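Local coordinates for cleavage stimulation factor 77 (PDB 2UY1), which probably binds mRNA and, as a homodimer, forms part of the cleavage stimulation factor of pre-mRNA 3'-end processing, at residues Trp387-Ile391 / Leu406-Lys410. Residue numbers count along the deposited sequence, not the author numbering.
Sequences WDSMI and LVDQK
The antiparallel helix pair is the basic unit of a helical-repeat protein, and the packing of 387-391 on 406-410 shows how its two helices join near one end of the HAT-repeat (TPR-like) array of CstF-77. Helices 384-397 and 400-415 are joined by a short turn; the local axes run at 167° and come within 10.3 Å. Both segments are regular α-helix, with I391 N hydrogen-bonded to W387 O and K410 N to L406 O, each at 2.9 Å. The register sets W387 opposite K410 (CA to CA 6.6 Å) and I391 opposite L406 (6.3 Å).

W387 (chi1 m, chi2 117°) lays its indole across the gap, its CH2 3.4 Å from CB of Q409 and its CZ3 4.1 Å from CD2 of L406. K410 crosses one face of that indole: its CG lies 4.0 Å from the centroid of the five-membered ring, a CH-pi contact. Extended, with all four chi angles t, K410 passes I391 (CD to CD1 3.8 Å) and brings NZ 2.8 Å from OD1 of D388, a hydrogen-bonded salt bridge. L406 (m, t) packs CD1 against CG of M390 at 4.0 Å and CB against CG1 of I391 at 3.9 Å. F377 of the preceding helix 370-379 meets W387 edge-to-face and also touches M390 and L406, tying the hairpin to its neighbour.

K410 NZ also hydrogen-bonds to OE1 of Q431 of the partner subunit, whose R438 salt-bridges D408. The lysine thus works twice: its methylenes join the apolar interior, while its ammonium pairs with D388 and links the hairpin to the dimer interface.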
loop_
_atom_site.group_PDB
_atom_site.type_symbol
_atom_site.label_atom_id
_atom_site.label_comp_id
_atom_site.label_asym_id
_atom_site.label_seq_id
_atom_site.Cartn_x
_atom_site.Cartn_y
_atom_site.Cartn_z
ATOM N N TRP B 387 5.143 -13.728 -2.644
ATOM C CA TRP B 387 3.996 -14.679 -2.793
ATOM C C TRP B 387 2.815 -14.132 -3.610
ATOM O O TRP B 387 2.397 -14.742 -4.622
ATOM C CB TRP B 387 3.510 -15.165 -1.411
ATOM C CG TRP B 387 4.289 -16.339 -0.806
ATOM C CD1 TRP B 387 5.025 -16.331 0.357
ATOM C CD2 TRP B 387 4.389 -17.653 -1.340
ATOM N NE1 TRP B 387 5.559 -17.581 0.580
ATOM C CE2 TRP B 387 5.183 -18.406 -0.457
ATOM C CE3 TRP B 387 3.835 -18.293 -2.476
ATOM C CZ2 TRP B 387 5.452 -19.749 -0.679
ATOM C CZ3 TRP B 387 4.141 -19.601 -2.693
ATOM C CH2 TRP B 387 4.969 -20.307 -1.823
ATOM N N ASP B 388 2.259 -13.010 -3.206
ATOM C CA ASP B 388 1.143 -12.408 -3.942
ATOM C C ASP B 388 1.432 -11.982 -5.396
ATOM O O ASP B 388 0.535 -12.120 -6.272
ATOM C CB ASP B 388 0.588 -11.218 -3.233
ATOM C CG ASP B 388 0.066 -11.557 -1.860
ATOM O OD1 ASP B 388 -0.140 -12.744 -1.575
ATOM O OD2 ASP B 388 -0.184 -10.622 -1.095
ATOM N N SER B 389 2.633 -11.493 -5.685
ATOM C CA SER B 389 3.018 -11.195 -7.109
ATOM C C SER B 389 3.109 -12.434 -7.948
ATOM O O SER B 389 2.593 -12.463 -9.092
ATOM C CB SER B 389 4.341 -10.405 -7.164
ATOM O OG SER B 389 4.224 -9.286 -6.288
ATOM N N MET B 390 3.706 -13.489 -7.399
ATOM C CA MET B 390 3.809 -14.761 -8.119
ATOM C C MET B 390 2.437 -15.426 -8.315
ATOM O O MET B 390 2.150 -15.976 -9.357
ATOM C CB MET B 390 4.826 -15.700 -7.399
ATOM C CG MET B 390 5.152 -17.013 -8.083
ATOM S SD MET B 390 6.138 -16.731 -9.609
ATOM C CE MET B 390 4.873 -16.564 -10.777
ATOM N N ILE B 391 1.582 -15.405 -7.299
ATOM C CA ILE B 391 0.201 -15.944 -7.419
ATOM C C ILE B 391 -0.587 -15.162 -8.477
ATOM O O ILE B 391 -1.354 -15.753 -9.260
ATOM C CB ILE B 391 -0.552 -15.916 -5.990
ATOM C CG1 ILE B 391 0.009 -17.035 -5.070
ATOM C CG2 ILE B 391 -2.146 -16.021 -6.172
ATOM C CD1 ILE B 391 -0.198 -16.826 -3.502
ATOM N N LEU B 406 0.502 -22.874 -5.691
ATOM C CA LEU B 406 1.066 -21.673 -5.048
ATOM C C LEU B 406 0.192 -21.059 -3.918
ATOM O O LEU B 406 0.743 -20.563 -2.937
ATOM C CB LEU B 406 1.305 -20.577 -6.079
ATOM C CG LEU B 406 2.325 -20.869 -7.166
ATOM C CD1 LEU B 406 2.254 -19.769 -8.225
ATOM C CD2 LEU B 406 3.723 -20.928 -6.522
ATOM N N VAL B 407 -1.116 -20.990 -4.099
ATOM C CA VAL B 407 -2.058 -20.724 -2.996
ATOM C C VAL B 407 -1.913 -21.736 -1.824
ATOM O O VAL B 407 -1.761 -21.337 -0.687
ATOM C CB VAL B 407 -3.536 -20.671 -3.471
ATOM C CG1 VAL B 407 -4.456 -20.432 -2.232
ATOM C CG2 VAL B 407 -3.726 -19.561 -4.556
ATOM N N ASP B 408 -1.903 -23.034 -2.101
ATOM C CA ASP B 408 -1.715 -24.032 -1.010
ATOM C C ASP B 408 -0.432 -23.695 -0.294
ATOM O O ASP B 408 -0.373 -23.652 0.963
ATOM C CB ASP B 408 -1.511 -25.468 -1.502
ATOM C CG ASP B 408 -2.761 -26.134 -1.997
ATOM O OD1 ASP B 408 -3.853 -25.710 -1.586
ATOM O OD2 ASP B 408 -2.627 -27.093 -2.824
ATOM N N GLN B 409 0.628 -23.544 -1.078
ATOM C CA GLN B 409 1.971 -23.175 -0.540
ATOM C C GLN B 409 2.061 -21.888 0.294
ATOM O O GLN B 409 2.708 -21.880 1.312
ATOM C CB GLN B 409 3.033 -23.143 -1.654
ATOM C CG GLN B 409 3.581 -24.521 -2.134
ATOM C CD GLN B 409 4.219 -24.400 -3.552
ATOM O OE1 GLN B 409 4.951 -23.474 -3.797
ATOM N NE2 GLN B 409 3.910 -25.329 -4.466
ATOM N N LYS B 410 1.451 -20.790 -0.160
ATOM C CA LYS B 410 1.347 -19.606 0.665
ATOM C C LYS B 410 0.598 -19.891 2.007
ATOM O O LYS B 410 1.031 -19.420 3.036
ATOM C CB LYS B 410 0.686 -18.411 -0.119
ATOM C CG LYS B 410 1.026 -17.097 0.476
ATOM C CD LYS B 410 0.057 -15.963 0.198
ATOM C CE LYS B 410 0.537 -14.789 1.109
ATOM N NZ LYS B 410 -0.394 -13.656 1.083
#